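Local coordinates for glycerate dehydrogenase related protein (Thermoplasma acidophilum, PDB 3GVX) that probably reduces glyoxylate or hydroxypyruvate with a nicotinamide cofactor, as a member of the D-isomer specific 2-hydroxyacid dehydrogenase family, at residues 88-93 with 139-144; 128-133 with 158-163; 147-152 with 171-176. One frame throughout, in Å; residues are numbered along the deposited sequence.

Interaction 1: residues 88-93 with 139-144; sequences HAFALL and HLAKAF. With K (potassium ion), chain D.
Phe90 is the one residue of helix 79-97 through which 88-93 reaches 139-144, and its ring meets Leu140, Ala141 and Phe144. Among the apolar contacts, Leu140 meets the ring with two atoms: CB stands 3.5 Å from Phe90 CE2, and CD1 reaches Phe90 CD2 at 3.6 Å. With CG of Leu140 beside its backbone N and anti to the carbonyl carbon (chi1 -64°), the branch is carried alongside the aromatic ring. The far end of the ring, CZ, comes against the helix backbone at Ala141, and the methyl CB of Ala141 lies at the ring edge in its plane, 3.9 Å from CZ. A second kind of contact is aromatic. The rings of Phe90 and Phe144 are almost parallel, with planes at 9°, but are slid so far apart (centroids 5.2 Å) that they scarcely overlap.

Both helices pack against the seven-stranded parallel sheet of the Rossmann-type domain, Ala89 touching Leu178 and Ala141 touching Val148, and Phe90 fills the seam between them. Were Phe90 replaced by an alanine, the ring would be gone, which would probably open a gap between the two helices and leave Phe144 without this aromatic neighbour.

Metal binding belongs to another side of helix 79-97. His88, its CG anti to the backbone N (chi1 -169°), gives ND1 to a potassium ion at 2.7 Å; a water, the carbonyl oxygens of Val256 and Ala257, and Thr117 OG1 of the second subunit also bind it, making it a bridge between subunits. NE2 of the same imidazole hydrogen-bonds Ser253 OG.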
# COMPACT_ATOMS: atom_id res chain seq x y z
N HIS B 88 -3.18 -7.87 -0.35
CA HIS B 88 -2.66 -8.64 -1.46
C HIS B 88 -2.95 -7.94 -2.77
O HIS B 88 -2.16 -8.02 -3.71
CB HIS B 88 -3.26 -10.04 -1.52
CG HIS B 88 -2.57 -10.93 -2.49
ND1 HIS B 88 -1.44 -11.64 -2.17
CD2 HIS B 88 -2.81 -11.19 -3.80
CE1 HIS B 88 -1.00 -12.28 -3.24
NE2 HIS B 88 -1.82 -12.02 -4.24
N ALA B 89 -4.08 -7.25 -2.83
CA ALA B 89 -4.47 -6.52 -4.03
C ALA B 89 -3.54 -5.34 -4.26
O ALA B 89 -3.13 -5.07 -5.39
CB ALA B 89 -5.93 -6.06 -3.92
N PHE B 90 -3.17 -4.63 -3.21
CA PHE B 90 -2.28 -3.52 -3.41
C PHE B 90 -0.87 -4.01 -3.76
O PHE B 90 -0.15 -3.35 -4.49
CB PHE B 90 -2.30 -2.57 -2.20
CG PHE B 90 -3.31 -1.46 -2.34
CD1 PHE B 90 -2.99 -0.27 -2.98
CD2 PHE B 90 -4.62 -1.64 -1.93
CE1 PHE B 90 -3.95 0.71 -3.22
CE2 PHE B 90 -5.59 -0.66 -2.17
CZ PHE B 90 -5.25 0.51 -2.81
N ALA B 91 -0.53 -5.22 -3.30
CA ALA B 91 0.77 -5.80 -3.60
C ALA B 91 0.91 -6.08 -5.10
O ALA B 91 1.96 -5.83 -5.69
CB ALA B 91 0.98 -7.08 -2.78
N LEU B 92 -0.16 -6.60 -5.71
CA LEU B 92 -0.15 -6.88 -7.15
C LEU B 92 -0.12 -5.58 -7.92
O LEU B 92 0.63 -5.39 -8.87
CB LEU B 92 -1.40 -7.65 -7.55
CG LEU B 92 -1.36 -9.07 -7.02
CD1 LEU B 92 -2.75 -9.69 -7.09
CD2 LEU B 92 -0.30 -9.84 -7.79
N LEU B 93 -1.00 -4.69 -7.47
CA LEU B 93 -1.17 -3.37 -8.03
C LEU B 93 0.16 -2.62 -8.13
O LEU B 93 0.52 -2.13 -9.20
CB LEU B 93 -2.14 -2.60 -7.16
CG LEU B 93 -3.14 -1.74 -7.93
CD1 LEU B 93 -4.35 -1.50 -7.03
CD2 LEU B 93 -2.48 -0.45 -8.41
N HIS B 139 -10.36 1.91 1.66
CA HIS B 139 -9.75 2.58 2.82
C HIS B 139 -8.27 2.78 2.50
O HIS B 139 -7.73 3.85 2.75
CB HIS B 139 -9.95 1.73 4.09
CG HIS B 139 -8.90 1.92 5.14
ND1 HIS B 139 -8.95 2.91 6.09
CD2 HIS B 139 -7.78 1.21 5.40
CE1 HIS B 139 -7.90 2.80 6.89
NE2 HIS B 139 -7.18 1.77 6.49
N LEU B 140 -7.64 1.76 1.93
CA LEU B 140 -6.23 1.86 1.55
C LEU B 140 -6.06 2.84 0.38
O LEU B 140 -5.14 3.65 0.37
CB LEU B 140 -5.67 0.49 1.17
CG LEU B 140 -5.61 -0.58 2.26
CD1 LEU B 140 -5.05 -1.86 1.64
CD2 LEU B 140 -4.76 -0.09 3.44
N ALA B 141 -6.97 2.77 -0.59
CA ALA B 141 -6.93 3.66 -1.74
C ALA B 141 -7.01 5.14 -1.36
O ALA B 141 -6.29 5.95 -1.93
CB ALA B 141 -8.04 3.29 -2.74
N LYS B 142 -7.85 5.47 -0.39
CA LYS B 142 -7.98 6.85 0.07
C LYS B 142 -6.67 7.28 0.70
O LYS B 142 -6.24 8.41 0.53
CB LYS B 142 -9.12 7.01 1.08
CG LYS B 142 -10.50 6.66 0.54
CD LYS B 142 -10.80 7.38 -0.78
CE LYS B 142 -10.74 8.90 -0.65
NZ LYS B 142 -10.95 9.55 -1.98
N ALA B 143 -6.04 6.38 1.43
CA ALA B 143 -4.77 6.68 2.07
C ALA B 143 -3.69 6.98 1.02
O ALA B 143 -2.88 7.87 1.18
CB ALA B 143 -4.34 5.53 2.95
N PHE B 144 -3.71 6.22 -0.07
CA PHE B 144 -2.76 6.41 -1.17
C PHE B 144 -3.10 7.64 -1.99
O PHE B 144 -2.40 7.97 -2.95
CB PHE B 144 -2.71 5.16 -2.07
CG PHE B 144 -1.74 4.11 -1.60
CD1 PHE B 144 -0.39 4.28 -1.78
CD2 PHE B 144 -2.18 2.96 -0.97
CE1 PHE B 144 0.51 3.33 -1.34
CE2 PHE B 144 -1.29 2.01 -0.53
CZ PHE B 144 0.06 2.20 -0.71
K K D . -1.81 -12.47 0.37
O HOH W 1 -2.18 -10.49 1.95

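Interaction 2: residues 128-133 with 158-163; sequences LGYGGI and QNVDVI
Tyr130 reaches out from the glycine-rich turn 128-133 and lays one face of its ring against Val160. The touching group is the CG2 methyl, which forms a CH-pi contact 3.9 Å from the centroid of the Tyr130 ring and 30° off the ring normal. The displacement is toward the phenol end: CG2 is closest to Tyr130 CZ, at 3.4 Å, and almost as near to the OH. In Val160 the first torsion of 173° turns CG1 anti to the backbone N, and it is the other branch, CG2, that projects onto the ring. A chi1 of -152° in Tyr130 swings the ring out from the glycine-rich turn to meet the valine coming the other way.

The polar end of Tyr130 is held mainly by Asp157, whose OD1 hydrogen-bonds both the Tyr130 hydroxyl and the backbone N of Asn159. One carboxylate oxygen thus links the hydroxyl to the backbone just before Val160. Asn159 adds an indirect link: its ND2 donates to a water at 3.0 Å, and that water gives a weak bond, 3.4 Å long, to Tyr130 OH. Direct contact between these two residues amounts to Asn159 CB lying 4.2 Å from the hydroxyl oxygen. Ala138 of helix 132-143 and Thr152 also pack against Tyr130.

Behind the tyrosine, Gly129 adopts backbone angles that would jam a CB against the preceding carbonyl, and Gly131 stands at the N-cap of helix 132-143. The spacing Gly129, Gly131 and Gly134 between strand 124-128 and this helix fits the Gly-x-Gly-x-x-Gly turn of Rossmann-type domains, which in this family probably receives the dinucleotide cofactor.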
# COMPACT_ATOMS: atom_id res chain seq x y z
N LEU B 128 -15.41 -3.03 -8.36
CA LEU B 128 -16.56 -3.78 -8.79
C LEU B 128 -17.00 -4.64 -7.62
O LEU B 128 -16.34 -5.62 -7.26
CB LEU B 128 -16.16 -4.64 -9.98
CG LEU B 128 -17.29 -5.33 -10.74
CD1 LEU B 128 -18.24 -4.29 -11.34
CD2 LEU B 128 -16.68 -6.21 -11.83
N GLY B 129 -18.13 -4.28 -7.01
CA GLY B 129 -18.61 -5.02 -5.86
C GLY B 129 -18.10 -4.30 -4.64
O GLY B 129 -16.89 -4.20 -4.42
N TYR B 130 -19.00 -3.78 -3.82
CA TYR B 130 -18.56 -3.05 -2.65
C TYR B 130 -18.85 -3.71 -1.33
O TYR B 130 -19.64 -3.22 -0.51
CB TYR B 130 -19.13 -1.65 -2.64
CG TYR B 130 -18.22 -0.71 -1.89
CD1 TYR B 130 -16.90 -0.54 -2.29
CD2 TYR B 130 -18.66 -0.02 -0.77
CE1 TYR B 130 -16.04 0.31 -1.60
CE2 TYR B 130 -17.81 0.83 -0.06
CZ TYR B 130 -16.51 0.99 -0.49
OH TYR B 130 -15.69 1.84 0.20
N GLY B 131 -18.17 -4.82 -1.11
CA GLY B 131 -18.34 -5.54 0.13
C GLY B 131 -17.18 -5.34 1.10
O GLY B 131 -16.50 -4.30 1.07
N GLY B 132 -16.96 -6.32 1.98
CA GLY B 132 -15.88 -6.24 2.94
C GLY B 132 -14.53 -5.97 2.31
O GLY B 132 -13.75 -5.17 2.80
N ILE B 133 -14.27 -6.62 1.19
CA ILE B 133 -13.01 -6.44 0.50
C ILE B 133 -12.95 -5.09 -0.18
O ILE B 133 -11.96 -4.37 -0.05
CB ILE B 133 -12.81 -7.56 -0.53
CG1 ILE B 133 -12.71 -8.90 0.22
CG2 ILE B 133 -11.62 -7.24 -1.42
CD1 ILE B 133 -12.58 -10.11 -0.66
N GLN B 158 -18.27 6.38 3.07
CA GLN B 158 -17.61 7.63 2.85
C GLN B 158 -16.33 7.53 2.02
O GLN B 158 -15.86 8.55 1.54
CB GLN B 158 -17.26 8.25 4.19
CG GLN B 158 -15.81 8.03 4.52
CD GLN B 158 -15.60 7.72 5.97
OE1 GLN B 158 -15.38 8.62 6.79
NE2 GLN B 158 -15.67 6.44 6.31
N ASN B 159 -15.73 6.36 1.86
CA ASN B 159 -14.51 6.30 1.07
C ASN B 159 -14.75 6.13 -0.43
O ASN B 159 -13.85 5.79 -1.18
CB ASN B 159 -13.56 5.22 1.58
CG ASN B 159 -12.92 5.58 2.88
OD1 ASN B 159 -12.68 6.76 3.16
ND2 ASN B 159 -12.64 4.58 3.70
N VAL B 160 -15.98 6.38 -0.85
CA VAL B 160 -16.34 6.29 -2.25
C VAL B 160 -16.68 7.66 -2.80
O VAL B 160 -17.54 8.35 -2.27
CB VAL B 160 -17.56 5.39 -2.47
CG1 VAL B 160 -17.97 5.48 -3.93
CG2 VAL B 160 -17.28 3.95 -2.05
N ASP B 161 -16.01 8.07 -3.86
CA ASP B 161 -16.28 9.38 -4.41
C ASP B 161 -17.31 9.36 -5.53
O ASP B 161 -17.98 10.35 -5.78
CB ASP B 161 -14.98 10.01 -4.90
CG ASP B 161 -13.88 9.92 -3.88
OD1 ASP B 161 -14.02 10.49 -2.78
OD2 ASP B 161 -12.86 9.25 -4.15
N VAL B 162 -17.42 8.23 -6.22
CA VAL B 162 -18.36 8.12 -7.32
C VAL B 162 -19.04 6.77 -7.41
O VAL B 162 -18.40 5.71 -7.34
CB VAL B 162 -17.66 8.40 -8.69
CG1 VAL B 162 -18.69 8.33 -9.82
CG2 VAL B 162 -16.94 9.75 -8.66
N ILE B 163 -20.35 6.82 -7.54
CA ILE B 163 -21.13 5.61 -7.67
C ILE B 163 -21.44 5.52 -9.14
O ILE B 163 -21.98 6.46 -9.72
CB ILE B 163 -22.43 5.73 -6.90
CG1 ILE B 163 -22.13 6.07 -5.44
CG2 ILE B 163 -23.23 4.44 -7.04
CD1 ILE B 163 -23.34 6.36 -4.60
O HOH W 2 -14.10 1.99 3.19

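Interaction 3: residues 147-152 with 171-176; sequences RVIAYT and FRQSDF
Ile149, at the middle of strand 147-151, has its CA 7.4 Å from that of Ser174, the closest approach of the two backbones. The strand is extended throughout, whereas 171-176 comes off helix 167-172, bends through Gln173 and Ser174, and straightens into strand 176-179; a backbone bond from Ser174 N to Phe171 O, 3.3 Å, closes the bend. No hydrogen bond joins the two segments, and the contact is made chiefly by Ile149 and Gln173.

Ile149 touches with its terminal methyl CD1, which meets Gln173 CB at 3.5 Å. The nearest atom to CD1 is Gln173 O at 3.0 Å, shorter than usual for carbon to oxygen and so doubtful in detail. With CG1 beside the backbone N and anti to the carbonyl carbon (chi1 -65°), the long branch of the isoleucine is directed at the bend.

In the Rossmann-type sheet, 171-176 belongs to the crossover that leaves edge strand 162-163, passes through helix 167-172 and re-enters as strand 176-179, on the far side of strand 124-128 from strand 147-151. Ile149 lies under this connection, with Leu170 of its helix, and Val162 and Ala124, packed on it.

The side chain of Gln173 runs roughly perpendicular to that of Ile149 and stretches out past CG, and its NE2 makes a weak hydrogen bond to Asp169 OD1. The hydroxyl of Ser174 stays at the margin, OG being 4.4 Å from Ile149 CD1, and is hydrogen-bonded to Leu170 O, which ties the bend back to the helix before it.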
# COMPACT_ATOMS: atom_id res chain seq x y z
N ARG B 147 -8.73 8.24 -5.98
CA ARG B 147 -10.12 8.63 -6.06
C ARG B 147 -10.82 7.29 -6.20
O ARG B 147 -10.32 6.40 -6.89
CB ARG B 147 -10.33 9.51 -7.29
CG ARG B 147 -11.75 9.91 -7.59
CD ARG B 147 -11.80 10.71 -8.91
NE ARG B 147 -13.12 11.30 -9.13
CZ ARG B 147 -13.70 12.15 -8.29
NH1 ARG B 147 -13.08 12.51 -7.17
NH2 ARG B 147 -14.91 12.62 -8.56
N VAL B 148 -11.98 7.11 -5.58
CA VAL B 148 -12.66 5.83 -5.65
C VAL B 148 -14.02 5.82 -6.31
O VAL B 148 -14.91 6.59 -5.98
CB VAL B 148 -12.74 5.18 -4.25
CG1 VAL B 148 -13.57 3.90 -4.30
CG2 VAL B 148 -11.32 4.89 -3.73
N ILE B 149 -14.17 4.93 -7.28
CA ILE B 149 -15.40 4.77 -8.01
C ILE B 149 -15.91 3.37 -7.71
O ILE B 149 -15.16 2.38 -7.78
CB ILE B 149 -15.17 4.98 -9.51
CG1 ILE B 149 -14.75 6.44 -9.73
CG2 ILE B 149 -16.44 4.63 -10.30
CD1 ILE B 149 -13.87 6.66 -10.91
N ALA B 150 -17.17 3.29 -7.33
CA ALA B 150 -17.73 2.01 -6.98
C ALA B 150 -18.95 1.67 -7.76
O ALA B 150 -19.78 2.51 -8.10
CB ALA B 150 -18.02 1.95 -5.50
N TYR B 151 -19.03 0.40 -8.09
CA TYR B 151 -20.17 -0.10 -8.78
C TYR B 151 -20.72 -1.13 -7.83
O TYR B 151 -20.09 -2.17 -7.58
CB TYR B 151 -19.79 -0.77 -10.09
CG TYR B 151 -20.95 -1.57 -10.59
CD1 TYR B 151 -22.06 -0.96 -11.14
CD2 TYR B 151 -20.99 -2.94 -10.36
CE1 TYR B 151 -23.20 -1.69 -11.46
CE2 TYR B 151 -22.13 -3.68 -10.67
CZ TYR B 151 -23.23 -3.05 -11.22
OH TYR B 151 -24.35 -3.79 -11.52
N THR B 152 -21.89 -0.85 -7.28
CA THR B 152 -22.44 -1.79 -6.32
C THR B 152 -23.93 -1.90 -6.21
O THR B 152 -24.70 -1.01 -6.56
CB THR B 152 -21.97 -1.49 -4.91
OG1 THR B 152 -22.44 -2.52 -4.04
CG2 THR B 152 -22.50 -0.14 -4.45
N PHE B 171 -15.68 1.15 -15.71
CA PHE B 171 -14.46 1.02 -16.51
C PHE B 171 -14.10 2.34 -17.18
O PHE B 171 -12.93 2.69 -17.29
CB PHE B 171 -14.61 -0.06 -17.58
CG PHE B 171 -14.31 -1.45 -17.09
CD1 PHE B 171 -15.04 -2.00 -16.04
CD2 PHE B 171 -13.28 -2.19 -17.64
CE1 PHE B 171 -14.73 -3.26 -15.54
CE2 PHE B 171 -12.96 -3.46 -17.14
CZ PHE B 171 -13.69 -3.99 -16.09
N ARG B 172 -15.12 3.07 -17.60
CA ARG B 172 -14.90 4.34 -18.27
C ARG B 172 -14.29 5.43 -17.40
O ARG B 172 -13.65 6.34 -17.90
CB ARG B 172 -16.22 4.84 -18.86
CG ARG B 172 -16.63 4.15 -20.14
CD ARG B 172 -17.54 5.08 -20.94
NE ARG B 172 -18.87 5.19 -20.35
CZ ARG B 172 -19.82 4.28 -20.48
NH1 ARG B 172 -19.60 3.18 -21.18
NH2 ARG B 172 -21.01 4.47 -19.91
N GLN B 173 -14.49 5.33 -16.09
CA GLN B 173 -13.96 6.33 -15.17
C GLN B 173 -12.75 5.82 -14.40
O GLN B 173 -12.27 6.50 -13.50
CB GLN B 173 -15.03 6.75 -14.16
CG GLN B 173 -16.31 7.27 -14.75
CD GLN B 173 -17.32 7.61 -13.67
OE1 GLN B 173 -17.12 8.55 -12.90
NE2 GLN B 173 -18.40 6.84 -13.60
N SER B 174 -12.28 4.63 -14.73
CA SER B 174 -11.17 4.03 -13.99
C SER B 174 -9.82 3.85 -14.68
O SER B 174 -9.73 3.56 -15.87
CB SER B 174 -11.63 2.68 -13.43
OG SER B 174 -12.84 2.82 -12.73
N ASP B 175 -8.76 4.01 -13.89
CA ASP B 175 -7.40 3.79 -14.36
C ASP B 175 -7.01 2.40 -13.88
O ASP B 175 -6.18 1.72 -14.47
CB ASP B 175 -6.45 4.84 -13.78
CG ASP B 175 -6.81 6.24 -14.21
OD1 ASP B 175 -6.91 6.49 -15.42
OD2 ASP B 175 -6.99 7.11 -13.35
N PHE B 176 -7.66 2.01 -12.79
CA PHE B 176 -7.45 0.72 -12.17
C PHE B 176 -8.81 0.19 -11.82
O PHE B 176 -9.68 0.93 -11.37
CB PHE B 176 -6.64 0.86 -10.89
CG PHE B 176 -5.28 1.45 -11.09
CD1 PHE B 176 -4.18 0.65 -11.31
CD2 PHE B 176 -5.11 2.82 -11.07
CE1 PHE B 176 -2.92 1.20 -11.52
CE2 PHE B 176 -3.85 3.38 -11.28
CZ PHE B 176 -2.77 2.57 -11.50

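In the fold
All three contacts belong to the Rossmann-type domain. Interactions 2 and 3 lie closest, with centres about 9 Å apart, and share the edge of the sheet, where Val162 O is 2.7 Å from Ala150 N in a probable hydrogen bond. Asp161 joins all three: its OD2 forms a salt bridge with Lys142 NZ of interaction 1 at 2.9 Å and probably a hydrogen bond with Val148 N of interaction 3 at 2.7 Å. Interactions 1 and 3, about 14 Å apart between centres, also meet through Leu93 CD2 and Phe176 CD1 at 3.5 Å. Interaction 2 includes the presumed cofactor turn, while the potassium ion between the subunits is bound by His88 on helix 79-97 of interaction 1.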